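Local coordinates for putative sulfatase yidJ (PDB 2QZU), which probably hydrolyses sulfate esters as a metal-dependent enzyme of the sulfatase family, at residues S71-L83 / Y88-S100. Numbering follows the deposited sequence.
Sequences SSYPVSSPARGML and YPIGSKVTGNCNS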
loop_
_atom_site.group_PDB
_atom_site.type_symbol
_atom_site.label_atom_id
_atom_site.label_comp_id
_atom_site.label_asym_id
_atom_site.label_seq_id
_atom_site.Cartn_x
_atom_site.Cartn_y
_atom_site.Cartn_z
ATOM N N SER A 71 -14.869 -4.573 -23.342
ATOM C CA SER A 71 -13.912 -5.665 -23.212
ATOM C C SER A 71 -14.774 -6.823 -22.687
ATOM O O SER A 71 -15.334 -6.744 -21.589
ATOM C CB SER A 71 -12.812 -5.319 -22.207
ATOM O OG SER A 71 -11.883 -6.389 -22.096
ATOM N N SER A 72 -14.884 -7.883 -23.479
ATOM C CA SER A 72 -15.717 -9.037 -23.133
ATOM C C SER A 72 -15.326 -9.831 -21.885
ATOM O O SER A 72 -16.195 -10.352 -21.182
ATOM C CB SER A 72 -15.817 -9.969 -24.344
ATOM O OG SER A 72 -16.553 -9.342 -25.383
ATOM N N TYR A 73 -14.032 -9.953 -21.623
ATOM C CA TYR A 73 -13.566 -10.651 -20.426
ATOM C C TYR A 73 -12.714 -9.579 -19.759
ATOM O O TYR A 73 -11.505 -9.507 -19.978
ATOM C CB TYR A 73 -12.710 -11.866 -20.796
ATOM C CG TYR A 73 -12.527 -12.871 -19.674
ATOM C CD1 TYR A 73 -12.705 -12.502 -18.342
ATOM C CD2 TYR A 73 -12.166 -14.193 -19.946
ATOM C CE1 TYR A 73 -12.533 -13.422 -17.305
ATOM C CE2 TYR A 73 -11.984 -15.124 -18.911
ATOM C CZ TYR A 73 -12.172 -14.726 -17.596
ATOM O OH TYR A 73 -12.001 -15.628 -16.568
ATOM N N PRO A 74 -13.346 -8.719 -18.945
ATOM C CA PRO A 74 -12.656 -7.626 -18.254
ATOM C C PRO A 74 -11.681 -7.982 -17.133
ATOM O O PRO A 74 -11.913 -7.667 -15.968
ATOM C CB PRO A 74 -13.812 -6.744 -17.791
ATOM C CG PRO A 74 -14.862 -7.750 -17.452
ATOM C CD PRO A 74 -14.782 -8.730 -18.610
ATOM N N VAL A 75 -10.591 -8.643 -17.516
ATOM C CA VAL A 75 -9.516 -9.063 -16.622
ATOM C C VAL A 75 -8.235 -8.945 -17.453
ATOM O O VAL A 75 -8.244 -9.227 -18.654
ATOM C CB VAL A 75 -9.699 -10.519 -16.160
ATOM C CG1 VAL A 75 -8.552 -10.922 -15.245
ATOM C CG2 VAL A 75 -11.026 -10.663 -15.434
ATOM N N SER A 76 -7.140 -8.542 -16.815
ATOM C CA SER A 76 -5.876 -8.328 -17.522
ATOM C C SER A 76 -5.386 -9.382 -18.524
ATOM O O SER A 76 -5.474 -9.177 -19.736
ATOM C CB SER A 76 -4.761 -8.024 -16.517
ATOM O OG SER A 76 -3.546 -7.731 -17.195
ATOM N N SER A 77 -4.860 -10.499 -18.040
ATOM C CA SER A 77 -4.346 -11.513 -18.954
ATOM C C SER A 77 -5.358 -12.015 -19.978
ATOM O O SER A 77 -5.053 -12.075 -21.172
ATOM C CB SER A 77 -3.763 -12.689 -18.169
ATOM O OG SER A 77 -2.754 -12.229 -17.292
ATOM N N PRO A 78 -6.572 -12.382 -19.530
ATOM C CA PRO A 78 -7.577 -12.870 -20.479
ATOM C C PRO A 78 -7.844 -11.875 -21.603
ATOM O O PRO A 78 -7.902 -12.253 -22.777
ATOM C CB PRO A 78 -8.804 -13.096 -19.594
ATOM C CG PRO A 78 -8.191 -13.508 -18.284
ATOM C CD PRO A 78 -7.053 -12.509 -18.141
ATOM N N ALA A 79 -8.002 -10.601 -21.247
ATOM C CA ALA A 79 -8.268 -9.581 -22.254
ATOM C C ALA A 79 -7.094 -9.456 -23.225
ATOM O O ALA A 79 -7.290 -9.410 -24.435
ATOM C CB ALA A 79 -8.553 -8.231 -21.588
ATOM N N ARG A 80 -5.877 -9.403 -22.692
ATOM C CA ARG A 80 -4.686 -9.285 -23.529
ATOM C C ARG A 80 -4.514 -10.526 -24.400
ATOM O O ARG A 80 -4.063 -10.435 -25.544
ATOM C CB ARG A 80 -3.449 -9.066 -22.648
ATOM C CG ARG A 80 -3.521 -7.758 -21.859
ATOM C CD ARG A 80 -2.571 -7.728 -20.673
ATOM N NE ARG A 80 -2.713 -6.488 -19.915
ATOM C CZ ARG A 80 -2.228 -5.310 -20.299
ATOM N NH1 ARG A 80 -1.557 -5.198 -21.439
ATOM N NH2 ARG A 80 -2.425 -4.240 -19.547
ATOM N N GLY A 81 -4.894 -11.678 -23.855
ATOM C CA GLY A 81 -4.793 -12.926 -24.594
ATOM C C GLY A 81 -5.731 -12.938 -25.789
ATOM O O GLY A 81 -5.402 -13.479 -26.849
HETATM N N MSE A 82 -6.905 -12.343 -25.613
HETATM C CA MSE A 82 -7.891 -12.255 -26.681
HETATM C C MSE A 82 -7.391 -11.277 -27.737
HETATM O O MSE A 82 -7.534 -11.514 -28.935
HETATM C CB MSE A 82 -9.235 -11.780 -26.120
HETATM C CG MSE A 82 -10.067 -12.899 -25.526
HETATM SE SE MSE A 82 -11.333 -12.293 -24.186
HETATM C CE MSE A 82 -10.784 -13.468 -22.764
ATOM N N LEU A 83 -6.803 -10.175 -27.287
ATOM C CA LEU A 83 -6.280 -9.175 -28.208
ATOM C C LEU A 83 -5.193 -9.758 -29.104
ATOM O O LEU A 83 -5.230 -9.604 -30.322
ATOM C CB LEU A 83 -5.698 -7.988 -27.438
ATOM C CG LEU A 83 -4.901 -6.999 -28.296
ATOM C CD1 LEU A 83 -5.828 -6.333 -29.309
ATOM C CD2 LEU A 83 -4.250 -5.958 -27.402
ATOM N N TYR A 88 -11.571 -16.134 -28.537
ATOM C CA TYR A 88 -12.236 -15.937 -27.262
ATOM C C TYR A 88 -11.438 -16.753 -26.225
ATOM O O TYR A 88 -10.616 -17.587 -26.601
ATOM C CB TYR A 88 -13.719 -16.293 -27.428
ATOM C CG TYR A 88 -14.394 -15.248 -28.311
ATOM C CD1 TYR A 88 -14.601 -13.945 -27.842
ATOM C CD2 TYR A 88 -14.716 -15.518 -29.645
ATOM C CE1 TYR A 88 -15.101 -12.942 -28.674
ATOM C CE2 TYR A 88 -15.214 -14.520 -30.489
ATOM C CZ TYR A 88 -15.402 -13.233 -29.995
ATOM O OH TYR A 88 -15.870 -12.234 -30.826
ATOM N N PRO A 89 -11.654 -16.523 -24.915
ATOM C CA PRO A 89 -10.902 -17.239 -23.872
ATOM C C PRO A 89 -10.590 -18.734 -23.953
ATOM O O PRO A 89 -9.446 -19.128 -23.716
ATOM C CB PRO A 89 -11.632 -16.851 -22.580
ATOM C CG PRO A 89 -13.005 -16.524 -23.031
ATOM C CD PRO A 89 -12.795 -15.797 -24.328
ATOM N N ILE A 90 -11.567 -19.569 -24.277
ATOM C CA ILE A 90 -11.292 -21.000 -24.353
ATOM C C ILE A 90 -10.205 -21.287 -25.387
ATOM O O ILE A 90 -9.272 -22.053 -25.128
ATOM C CB ILE A 90 -12.564 -21.798 -24.704
ATOM C CG1 ILE A 90 -13.666 -21.482 -23.687
ATOM C CG2 ILE A 90 -12.257 -23.294 -24.700
ATOM C CD1 ILE A 90 -13.257 -21.721 -22.240
ATOM N N GLY A 91 -10.322 -20.645 -26.546
ATOM C CA GLY A 91 -9.349 -20.835 -27.608
ATOM C C GLY A 91 -8.001 -20.187 -27.357
ATOM O O GLY A 91 -6.965 -20.743 -27.720
ATOM N N SER A 92 -8.004 -19.012 -26.734
ATOM C CA SER A 92 -6.761 -18.297 -26.447
ATOM C C SER A 92 -5.994 -18.997 -25.331
ATOM O O SER A 92 -4.785 -18.815 -25.192
ATOM C CB SER A 92 -7.061 -16.863 -26.010
ATOM O OG SER A 92 -7.481 -16.836 -24.653
ATOM N N LYS A 93 -6.720 -19.785 -24.540
ATOM C CA LYS A 93 -6.170 -20.529 -23.411
ATOM C C LYS A 93 -5.903 -19.673 -22.171
ATOM O O LYS A 93 -5.595 -20.203 -21.107
ATOM C CB LYS A 93 -4.889 -21.266 -23.825
ATOM C CG LYS A 93 -5.143 -22.389 -24.812
ATOM C CD LYS A 93 -3.854 -23.070 -25.234
ATOM C CE LYS A 93 -4.132 -24.182 -26.233
ATOM N NZ LYS A 93 -4.826 -23.662 -27.440
ATOM N N VAL A 94 -6.027 -18.355 -22.307
ATOM C CA VAL A 94 -5.797 -17.453 -21.181
ATOM C C VAL A 94 -7.143 -17.205 -20.501
ATOM O O VAL A 94 -7.821 -16.201 -20.740
ATOM C CB VAL A 94 -5.175 -16.121 -21.650
ATOM C CG1 VAL A 94 -4.716 -15.312 -20.441
ATOM C CG2 VAL A 94 -3.996 -16.405 -22.575
ATOM N N THR A 95 -7.509 -18.144 -19.635
ATOM C CA THR A 95 -8.789 -18.127 -18.936
ATOM C C THR A 95 -8.830 -17.363 -17.619
ATOM O O THR A 95 -9.903 -17.172 -17.042
ATOM C CB THR A 95 -9.241 -19.560 -18.674
ATOM O OG1 THR A 95 -8.210 -20.249 -17.960
ATOM C CG2 THR A 95 -9.501 -20.284 -19.989
ATOM N N GLY A 96 -7.665 -16.942 -17.143
ATOM C CA GLY A 96 -7.581 -16.189 -15.906
ATOM C C GLY A 96 -6.289 -15.398 -15.952
ATOM O O GLY A 96 -5.597 -15.428 -16.968
ATOM N N ASN A 97 -5.963 -14.681 -14.881
ATOM C CA ASN A 97 -4.717 -13.916 -14.848
ATOM C C ASN A 97 -3.544 -14.875 -14.807
ATOM O O ASN A 97 -3.646 -15.975 -14.257
ATOM C CB ASN A 97 -4.638 -13.032 -13.596
ATOM C CG ASN A 97 -5.378 -11.719 -13.752
ATOM O OD1 ASN A 97 -6.030 -11.253 -12.818
ATOM N ND2 ASN A 97 -5.273 -11.113 -14.926
ATOM N N CYS A 98 -2.427 -14.456 -15.386
ATOM C CA CYS A 98 -1.234 -15.276 -15.350
ATOM C C CYS A 98 -0.608 -15.039 -13.984
ATOM O O CYS A 98 -0.401 -13.896 -13.573
ATOM C CB CYS A 98 -0.254 -14.870 -16.453
ATOM S SG CYS A 98 -0.870 -15.179 -18.126
ATOM N N ASN A 99 -0.359 -16.130 -13.272
ATOM C CA ASN A 99 0.268 -16.105 -11.958
ATOM C C ASN A 99 0.552 -17.561 -11.615
ATOM O O ASN A 99 0.141 -18.464 -12.348
ATOM C CB ASN A 99 -0.638 -15.447 -10.897
ATOM C CG ASN A 99 -1.990 -16.135 -10.755
ATOM O OD1 ASN A 99 -2.074 -17.355 -10.665
ATOM N ND2 ASN A 99 -3.058 -15.340 -10.719
ATOM N N SER A 100 1.251 -17.800 -10.513
ATOM C CA SER A 100 1.591 -19.169 -10.140
ATOM C C SER A 100 0.402 -20.062 -9.795
ATOM O O SER A 100 0.523 -21.285 -9.814
ATOM C CB SER A 100 2.599 -19.164 -8.986
ATOM O OG SER A 100 2.085 -18.498 -7.855
#
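Buried against the ring of Pro78, the carbonyl oxygen of Gly96 has no polar partner in the model; Pro78 CG and CD each lie 3.5 Å from Gly96 O. Pro78 belongs to the sulfatase signature Ser-X-Pro-X-Arg, here Ser76 to Arg80, which opens helix 76-85 in the alkaline-phosphatase-like fold. Ser76 is predicted to mature to 3-oxoalanine but is an unmodified serine here; its OG accepts a hydrogen bond from Arg80 NE and is also hydrogen-bonded with His134 ND1, while Arg80 forms a salt bridge with Asp36. The chain returning after helix 89-92 lies along this helix start. The next signature residue, Ser77, ties the two together: its OG, anti to the carbonyl carbon (chi1 -57°), accepts Cys98 N-H at 2.9 Å with an N-H...O angle of 157° and has a second hydrogen bond, with His134 O. Further along, Val94 directs CG1 at Ser77 O, 3.3 Å away, and CG2 at the bare CA of Gly81. Val94 N is held by Ser92 OG in an ST turn, and Val94 O receives a CA-H...O contact from Pro78 CA at 3.4 Å. The Tyr73 ring is bounded on two sides, with Pro78 CB over one face, offset toward the rim, and Pro89 CB in plane at the edge. Its OH lies 2.6 Å from Thr95 O in a weak hydrogen bond and is also hydrogen-bonded with Val404 N of strand 399-404. Selenomethionine Met82 bends at chi3 (-126°), bringing its methyl CE tightly onto the Pro89 ring, 3.5 Å from both CB and CD.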